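Local structure of trans-2-enoyl-CoA reductase [NADH] (Treponema denticola ATCC 35405, 4GGO) at residues 254-259 and 272-277; 67-72 and 313-318. The protein catalyses the NADH-dependent reduction of the carbon-carbon double bond of trans-2-enoyl-CoA substrates such as crotonyl-CoA, a step of fatty acid synthesis. One frame throughout, in Å; residues are numbered along the deposited sequence.

In the fold
The two contacts lie on opposite faces of the parallel Rossmann sheet, their centres about 19 Å apart, and strand 270-276 connects them. V274 of this strand turns to helix 248-266 in contact 1, while its neighbour S275 meets helix 311-323, the second helix of contact 2: S275 OG lies 3.8 Å from L318 CD1. N277 continues this junction, its CB 3.4 Å from Q314 OE1. In sequence, both segments of contact 1 fall between residues 72 and 313, the inner ends of contact 2. Both border the NAD-binding region: E257 of contact 1 is about 3 Å from K253, and I315 of contact 2 about 4 Å from Y62, between side chains; K253 and Y62 both bind NAD.

Contact 1: residues 254-259 and 272-277; sequences EHLEAT and AFVSVN
V274 presses its CG2 methyl onto the backbone of helix 248-266, overlapping the link between L256 and E257. The distances locate the methyl: V274 CG2 is 3.6 Å from L256 O and 3.8 Å from E257 CA. With CG2 anti to the carbonyl carbon of V274 and CG1 anti to its backbone N (chi1 170°), one branch of the valine faces the helix and makes the short contacts. Two longer side-chain approaches surround it: L256 CB stands 4.4 Å from V274 CG2, and E257 CG 4.1 Å from V274 CG2. The E257 side chain crosses the valine at about a right angle. From CG onward its chain is extended (chi2 168°), and this carries the carboxylate past the methyl, where OE2 forms salt bridges to both R337 and K253, the latter an NAD-binding residue. L256 also packs on W210 of helix 208-219, and V274 is tied by its backbone to I338 of the adjoining edge strand. The nearest CA atoms, those of E257 and V274, are 6.2 Å apart, evidence that helix and strand pack closely. Strands 227-233 and 270-276 are parallel neighbours with helix 248-266 between them in sequence, so this is the helix-to-second-strand packing of a beta-alpha-beta crossover. Chemically, the interface divides in two: van der Waals contact of one methyl with the helix backbone beneath, and a carboxylate gripped by two cationic groups at the margin, which probably favours its ionised form.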
ATOM      1  N   GLU A 254      16.692  -2.098   2.225  1.00 27.08           N
ATOM      2  CA  GLU A 254      17.958  -2.465   1.601  1.00 31.98           C
ATOM      3  C   GLU A 254      17.910  -3.894   1.075  1.00 29.67           C
ATOM      4  O   GLU A 254      18.437  -4.190   0.002  1.00 27.37           O
ATOM      5  CB  GLU A 254      19.113  -2.321   2.592  1.00 35.64           C
ATOM      6  CG  GLU A 254      19.588  -0.894   2.801  1.00 34.22           C
ATOM      7  CD  GLU A 254      20.779  -0.819   3.736  1.00 38.16           C
ATOM      8  OE1 GLU A 254      21.106  -1.848   4.365  1.00 44.19           O
ATOM      9  OE2 GLU A 254      21.389   0.266   3.842  1.00 40.51           O
ATOM     10  N   HIS A 255      17.277  -4.777   1.840  1.00 29.30           N
ATOM     11  CA  HIS A 255      17.113  -6.163   1.429  1.00 31.48           C
ATOM     12  C   HIS A 255      16.161  -6.241   0.240  1.00 29.92           C
ATOM     13  O   HIS A 255      16.353  -7.046  -0.671  1.00 30.16           O
ATOM     14  CB  HIS A 255      16.587  -7.010   2.590  1.00 27.53           C
ATOM     15  CG  HIS A 255      16.615  -8.482   2.325  1.00 30.82           C
ATOM     16  ND1 HIS A 255      15.633  -9.129   1.607  1.00 36.02           N
ATOM     17  CD2 HIS A 255      17.511  -9.435   2.681  1.00 32.41           C
ATOM     18  CE1 HIS A 255      15.921 -10.417   1.532  1.00 29.20           C
ATOM     19  NE2 HIS A 255      17.054 -10.629   2.174  1.00 32.61           N
ATOM     20  N   LEU A 256      15.135  -5.394   0.260  1.00 29.29           N
ATOM     21  CA  LEU A 256      14.173  -5.310  -0.834  1.00 30.20           C
ATOM     22  C   LEU A 256      14.870  -4.918  -2.131  1.00 29.06           C
ATOM     23  O   LEU A 256      14.594  -5.477  -3.191  1.00 33.32           O
ATOM     24  CB  LEU A 256      13.096  -4.271  -0.516  1.00 35.38           C
ATOM     25  CG  LEU A 256      11.626  -4.690  -0.465  1.00 39.49           C
ATOM     26  CD1 LEU A 256      10.739  -3.515  -0.862  1.00 28.44           C
ATOM     27  CD2 LEU A 256      11.352  -5.901  -1.340  1.00 31.04           C
ATOM     28  N   GLU A 257      15.773  -3.947  -2.034  1.00 30.97           N
ATOM     29  CA  GLU A 257      16.482  -3.430  -3.200  1.00 35.44           C
ATOM     30  C   GLU A 257      17.469  -4.449  -3.759  1.00 34.61           C
ATOM     31  O   GLU A 257      17.586  -4.614  -4.974  1.00 30.26           O
ATOM     32  CB  GLU A 257      17.197  -2.121  -2.850  1.00 32.45           C
ATOM     33  CG  GLU A 257      16.251  -0.980  -2.502  1.00 29.14           C
ATOM     34  CD  GLU A 257      16.962   0.213  -1.892  1.00 37.46           C
ATOM     35  OE1 GLU A 257      18.173   0.108  -1.604  1.00 41.50           O
ATOM     36  OE2 GLU A 257      16.308   1.260  -1.698  1.00 35.03           O
ATOM     37  N   ALA A 258      18.177  -5.136  -2.867  1.00 30.74           N
ATOM     38  CA  ALA A 258      19.114  -6.176  -3.275  1.00 36.97           C
ATOM     39  C   ALA A 258      18.373  -7.354  -3.902  1.00 34.03           C
ATOM     40  O   ALA A 258      18.908  -8.051  -4.765  1.00 33.88           O
ATOM     41  CB  ALA A 258      19.935  -6.638  -2.087  1.00 36.47           C
ATOM     42  N   THR A 259      17.138  -7.568  -3.461  1.00 33.48           N
ATOM     43  CA  THR A 259      16.309  -8.646  -3.990  1.00 34.00           C
ATOM     44  C   THR A 259      15.867  -8.361  -5.425  1.00 35.87           C
ATOM     45  O   THR A 259      15.990  -9.222  -6.297  1.00 31.06           O
ATOM     46  CB  THR A 259      15.075  -8.900  -3.102  1.00 34.38           C
ATOM     47  OG1 THR A 259      15.499  -9.369  -1.816  1.00 32.89           O
ATOM     48  CG2 THR A 259      14.165  -9.941  -3.736  1.00 31.23           C
ATOM     49  N   ALA A 272      12.312  -6.421 -12.775  1.00 28.46           N
ATOM     50  CA  ALA A 272      11.980  -6.230 -11.366  1.00 28.28           C
ATOM     51  C   ALA A 272      12.419  -4.858 -10.866  1.00 30.93           C
ATOM     52  O   ALA A 272      13.524  -4.403 -11.161  1.00 27.23           O
ATOM     53  CB  ALA A 272      12.613  -7.325 -10.524  1.00 25.52           C
ATOM     54  N   PHE A 273      11.548  -4.204 -10.104  1.00 26.98           N
ATOM     55  CA  PHE A 273      11.850  -2.889  -9.555  1.00 28.00           C
ATOM     56  C   PHE A 273      11.324  -2.749  -8.137  1.00 24.76           C
ATOM     57  O   PHE A 273      10.306  -3.338  -7.780  1.00 27.63           O
ATOM     58  CB  PHE A 273      11.209  -1.783 -10.397  1.00 25.68           C
ATOM     59  CG  PHE A 273      11.570  -1.824 -11.852  1.00 29.05           C
ATOM     60  CD1 PHE A 273      12.705  -1.179 -12.315  1.00 31.51           C
ATOM     61  CD2 PHE A 273      10.759  -2.481 -12.761  1.00 27.90           C
ATOM     62  CE1 PHE A 273      13.035  -1.206 -13.658  1.00 28.94           C
ATOM     63  CE2 PHE A 273      11.082  -2.512 -14.104  1.00 29.00           C
ATOM     64  CZ  PHE A 273      12.221  -1.873 -14.553  1.00 31.93           C
ATOM     65  N   VAL A 274      12.021  -1.958  -7.332  1.00 24.65           N
ATOM     66  CA  VAL A 274      11.427  -1.433  -6.116  1.00 23.24           C
ATOM     67  C   VAL A 274      10.780  -0.111  -6.494  1.00 22.14           C
ATOM     68  O   VAL A 274      11.420   0.748  -7.099  1.00 25.80           O
ATOM     69  CB  VAL A 274      12.468  -1.194  -5.010  1.00 29.97           C
ATOM     70  CG1 VAL A 274      11.848  -0.412  -3.860  1.00 29.88           C
ATOM     71  CG2 VAL A 274      13.032  -2.517  -4.514  1.00 30.17           C
ATOM     72  N   SER A 275       9.502   0.040  -6.170  1.00 25.63           N
ATOM     73  CA  SER A 275       8.804   1.289  -6.435  1.00 24.33           C
ATOM     74  C   SER A 275       8.652   2.071  -5.140  1.00 24.30           C
ATOM     75  O   SER A 275       7.948   1.643  -4.223  1.00 20.88           O
ATOM     76  CB  SER A 275       7.432   1.026  -7.056  1.00 23.45           C
ATOM     77  OG  SER A 275       6.772   2.245  -7.357  1.00 24.07           O
ATOM     78  N   VAL A 276       9.330   3.211  -5.060  1.00 20.78           N
ATOM     79  CA  VAL A 276       9.244   4.058  -3.880  1.00 20.32           C
ATOM     80  C   VAL A 276       8.054   4.995  -4.021  1.00 22.05           C
ATOM     81  O   VAL A 276       8.038   5.869  -4.888  1.00 18.39           O
ATOM     82  CB  VAL A 276      10.528   4.880  -3.671  1.00 22.17           C
ATOM     83  CG1 VAL A 276      10.514   5.533  -2.296  1.00 20.98           C
ATOM     84  CG2 VAL A 276      11.752   3.991  -3.823  1.00 21.96           C
ATOM     85  N   ASN A 277       7.054   4.797  -3.169  1.00 18.21           N
ATOM     86  CA  ASN A 277       5.832   5.587  -3.227  1.00 20.57           C
ATOM     87  C   ASN A 277       5.834   6.721  -2.206  1.00 24.21           C
ATOM     88  O   ASN A 277       6.750   6.832  -1.390  1.00 23.67           O
ATOM     89  CB  ASN A 277       4.611   4.690  -3.022  1.00 18.32           C
ATOM     90  CG  ASN A 277       4.484   3.623  -4.098  1.00 26.88           C
ATOM     91  OD1 ASN A 277       5.365   3.468  -4.946  1.00 21.04           O
ATOM     92  ND2 ASN A 277       3.386   2.876  -4.060  1.00 19.22           N
TER

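Contact 2: residues 67-72 and 313-318; sequences RITAAF and EQITRL
Helices 61-74 and 311-323 approach closely at T69 and T316, whose CA atoms, the nearest pair across the two segments, are 5.9 Å apart. Three beta-branched side chains fill this short gap. T69 points toward the partner helix and sets both of its branches against it. Its hydroxyl OG1 lies 3.5 Å from T316 CG2, and T69 OG1 is also 3.8 Å from I315 CG2, so the oxygen sits against two methyl groups. The other branch, T69 CG2, rests 4.0 Å from T316 CA and is equally far from T316 CG2; the two threonine side chains cross at about a right angle. Contact across the gap is thus van der Waals in kind, while the polar atoms are satisfied within their own helices: T69 OG1 is hydrogen-bonded to A65 O, and T316 OG1 to I312 O. In T316 the hydroxyl stands between the backbone N and the carbonyl carbon (chi1 49°), which turns the oxygen back along its own helix and presents CG2 to T69. I315 divides its branches differently. CG2, anti to the backbone N, is the branch that faces T69 OG1, whereas CG1 leads the rest of the chain away from residues 67-72, toward N277, with Y62 at the start of the same helix as T69 still beside the I315 side chain. Y319 and I312 extend the cover over T69 from helix 311-323, and Y34 and R38 of helix 21-38 flank T316. Helix 61-74 follows strand 52-56, and the NAD-binding residues G57 to Y62 run from the loop into its first turn, as in a Rossmann dinucleotide-binding fold; here catalytic-region helix 311-323 packs against it through beta-branched residues, two threonines and an isoleucine, on one face of the parallel sheet.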
ATOM      1  N   ARG A  67      -4.749  -3.090  -8.227  1.00 22.31           N
ATOM      2  CA  ARG A  67      -5.680  -4.023  -8.845  1.00 19.99           C
ATOM      3  C   ARG A  67      -6.762  -3.258  -9.597  1.00 21.91           C
ATOM      4  O   ARG A  67      -7.120  -3.611 -10.721  1.00 24.59           O
ATOM      5  CB  ARG A  67      -6.305  -4.944  -7.794  1.00 21.91           C
ATOM      6  CG  ARG A  67      -6.843  -6.245  -8.369  1.00 24.79           C
ATOM      7  CD  ARG A  67      -7.555  -7.082  -7.317  1.00 23.79           C
ATOM      8  NE  ARG A  67      -8.048  -8.336  -7.880  1.00 33.39           N
ATOM      9  CZ  ARG A  67      -8.784  -9.223  -7.214  1.00 25.06           C
ATOM     10  NH1 ARG A  67      -9.122  -8.996  -5.952  1.00 24.48           N
ATOM     11  NH2 ARG A  67      -9.183 -10.334  -7.815  1.00 26.96           N
ATOM     12  N   ILE A  68      -7.270  -2.199  -8.973  1.00 20.00           N
ATOM     13  CA  ILE A  68      -8.297  -1.358  -9.581  1.00 20.47           C
ATOM     14  C   ILE A  68      -7.798  -0.679 -10.859  1.00 25.16           C
ATOM     15  O   ILE A  68      -8.509  -0.635 -11.864  1.00 20.53           O
ATOM     16  CB  ILE A  68      -8.809  -0.296  -8.583  1.00 20.90           C
ATOM     17  CG1 ILE A  68      -9.605  -0.966  -7.461  1.00 17.75           C
ATOM     18  CG2 ILE A  68      -9.666   0.746  -9.287  1.00 20.41           C
ATOM     19  CD1 ILE A  68     -10.125  -0.001  -6.421  1.00 18.37           C
ATOM     20  N   THR A  69      -6.575  -0.157 -10.819  1.00 22.12           N
ATOM     21  CA  THR A  69      -5.991   0.495 -11.987  1.00 22.46           C
ATOM     22  C   THR A  69      -5.808  -0.494 -13.139  1.00 24.18           C
ATOM     23  O   THR A  69      -6.116  -0.186 -14.291  1.00 24.46           O
ATOM     24  CB  THR A  69      -4.635   1.157 -11.660  1.00 23.46           C
ATOM     25  OG1 THR A  69      -4.811   2.124 -10.616  1.00 18.66           O
ATOM     26  CG2 THR A  69      -4.067   1.852 -12.892  1.00 23.68           C
ATOM     27  N   ALA A  70      -5.312  -1.685 -12.820  1.00 18.37           N
ATOM     28  CA  ALA A  70      -5.101  -2.717 -13.830  1.00 23.02           C
ATOM     29  C   ALA A  70      -6.421  -3.181 -14.434  1.00 23.27           C
ATOM     30  O   ALA A  70      -6.547  -3.305 -15.650  1.00 22.06           O
ATOM     31  CB  ALA A  70      -4.343  -3.897 -13.239  1.00 16.12           C
ATOM     32  N   ALA A  71      -7.403  -3.427 -13.575  1.00 22.49           N
ATOM     33  CA  ALA A  71      -8.684  -3.972 -14.015  1.00 28.76           C
ATOM     34  C   ALA A  71      -9.575  -2.936 -14.696  1.00 30.04           C
ATOM     35  O   ALA A  71     -10.040  -3.149 -15.811  1.00 24.79           O
ATOM     36  CB  ALA A  71      -9.417  -4.620 -12.845  1.00 27.40           C
ATOM     37  N   PHE A  72      -9.810  -1.813 -14.025  1.00 21.79           N
ATOM     38  CA  PHE A  72     -10.789  -0.846 -14.514  1.00 21.34           C
ATOM     39  C   PHE A  72     -10.187   0.269 -15.362  1.00 27.68           C
ATOM     40  O   PHE A  72     -10.912   1.082 -15.935  1.00 28.17           O
ATOM     41  CB  PHE A  72     -11.599  -0.274 -13.351  1.00 24.34           C
ATOM     42  CG  PHE A  72     -12.375  -1.312 -12.596  1.00 30.86           C
ATOM     43  CD1 PHE A  72     -13.572  -1.799 -13.095  1.00 28.53           C
ATOM     44  CD2 PHE A  72     -11.902  -1.814 -11.395  1.00 26.47           C
ATOM     45  CE1 PHE A  72     -14.285  -2.761 -12.405  1.00 28.47           C
ATOM     46  CE2 PHE A  72     -12.613  -2.774 -10.701  1.00 23.38           C
ATOM     47  CZ  PHE A  72     -13.806  -3.248 -11.207  1.00 27.90           C
ATOM     48  N   GLU A 313      -4.501   7.932  -6.983  1.00 14.26           N
ATOM     49  CA  GLU A 313      -3.818   8.925  -7.808  1.00 22.12           C
ATOM     50  C   GLU A 313      -2.376   8.490  -8.052  1.00 20.30           C
ATOM     51  O   GLU A 313      -1.873   8.569  -9.173  1.00 18.40           O
ATOM     52  CB  GLU A 313      -3.848  10.309  -7.151  1.00 19.54           C
ATOM     53  CG  GLU A 313      -5.215  10.979  -7.143  1.00 18.16           C
ATOM     54  CD  GLU A 313      -6.110  10.490  -6.018  1.00 28.61           C
ATOM     55  OE1 GLU A 313      -5.607   9.795  -5.109  1.00 23.99           O
ATOM     56  OE2 GLU A 313      -7.318  10.804  -6.043  1.00 31.44           O
ATOM     57  N   GLN A 314      -1.727   8.024  -6.989  1.00 19.27           N
ATOM     58  CA  GLN A 314      -0.359   7.522  -7.054  1.00 19.89           C
ATOM     59  C   GLN A 314      -0.199   6.388  -8.060  1.00 18.84           C
ATOM     60  O   GLN A 314       0.681   6.424  -8.916  1.00 19.68           O
ATOM     61  CB  GLN A 314       0.078   7.024  -5.676  1.00 18.73           C
ATOM     62  CG  GLN A 314       0.698   8.078  -4.792  1.00 18.62           C
ATOM     63  CD  GLN A 314       2.206   8.111  -4.908  1.00 20.55           C
ATOM     64  OE1 GLN A 314       2.893   7.201  -4.441  1.00 18.31           O
ATOM     65  NE2 GLN A 314       2.732   9.159  -5.532  1.00 16.68           N
ATOM     66  N   ILE A 315      -1.056   5.378  -7.946  1.00 16.47           N
ATOM     67  CA  ILE A 315      -0.911   4.164  -8.739  1.00 18.98           C
ATOM     68  C   ILE A 315      -1.308   4.349 -10.204  1.00 16.46           C
ATOM     69  O   ILE A 315      -0.661   3.804 -11.099  1.00 17.24           O
ATOM     70  CB  ILE A 315      -1.676   2.986  -8.111  1.00 19.17           C
ATOM     71  CG1 ILE A 315      -1.203   2.769  -6.671  1.00 19.85           C
ATOM     72  CG2 ILE A 315      -1.481   1.726  -8.930  1.00 20.18           C
ATOM     73  CD1 ILE A 315       0.301   2.663  -6.532  1.00 17.83           C
ATOM     74  N   THR A 316      -2.362   5.119 -10.454  1.00 18.50           N
ATOM     75  CA  THR A 316      -2.725   5.443 -11.829  1.00 15.39           C
ATOM     76  C   THR A 316      -1.581   6.183 -12.517  1.00 20.21           C
ATOM     77  O   THR A 316      -1.287   5.929 -13.684  1.00 19.93           O
ATOM     78  CB  THR A 316      -4.017   6.279 -11.918  1.00 22.74           C
ATOM     79  OG1 THR A 316      -3.940   7.389 -11.015  1.00 23.79           O
ATOM     80  CG2 THR A 316      -5.228   5.428 -11.578  1.00 20.09           C
ATOM     81  N   ARG A 317      -0.925   7.083 -11.787  1.00 19.81           N
ATOM     82  CA  ARG A 317       0.240   7.781 -12.324  1.00 21.05           C
ATOM     83  C   ARG A 317       1.388   6.804 -12.557  1.00 21.27           C
ATOM     84  O   ARG A 317       2.118   6.913 -13.543  1.00 20.37           O
ATOM     85  CB  ARG A 317       0.686   8.919 -11.397  1.00 23.59           C
ATOM     86  CG  ARG A 317       1.953   9.625 -11.865  1.00 19.51           C
ATOM     87  CD  ARG A 317       2.052  11.054 -11.337  1.00 17.39           C
ATOM     88  NE  ARG A 317       2.325  11.117  -9.903  1.00 17.42           N
ATOM     89  CZ  ARG A 317       3.546  11.144  -9.375  1.00 17.61           C
ATOM     90  NH1 ARG A 317       4.612  11.101 -10.161  1.00 15.81           N
ATOM     91  NH2 ARG A 317       3.702  11.211  -8.059  1.00 17.39           N
ATOM     92  N   LEU A 318       1.535   5.848 -11.645  1.00 18.27           N
ATOM     93  CA  LEU A 318       2.545   4.800 -11.773  1.00 18.67           C
ATOM     94  C   LEU A 318       2.373   4.000 -13.064  1.00 19.22           C
ATOM     95  O   LEU A 318       3.334   3.787 -13.801  1.00 19.87           O
ATOM     96  CB  LEU A 318       2.489   3.856 -10.570  1.00 18.39           C
ATOM     97  CG  LEU A 318       3.375   2.609 -10.644  1.00 19.52           C
ATOM     98  CD1 LEU A 318       4.851   2.982 -10.606  1.00 19.07           C
ATOM     99  CD2 LEU A 318       3.029   1.640  -9.522  1.00 20.69           C
TER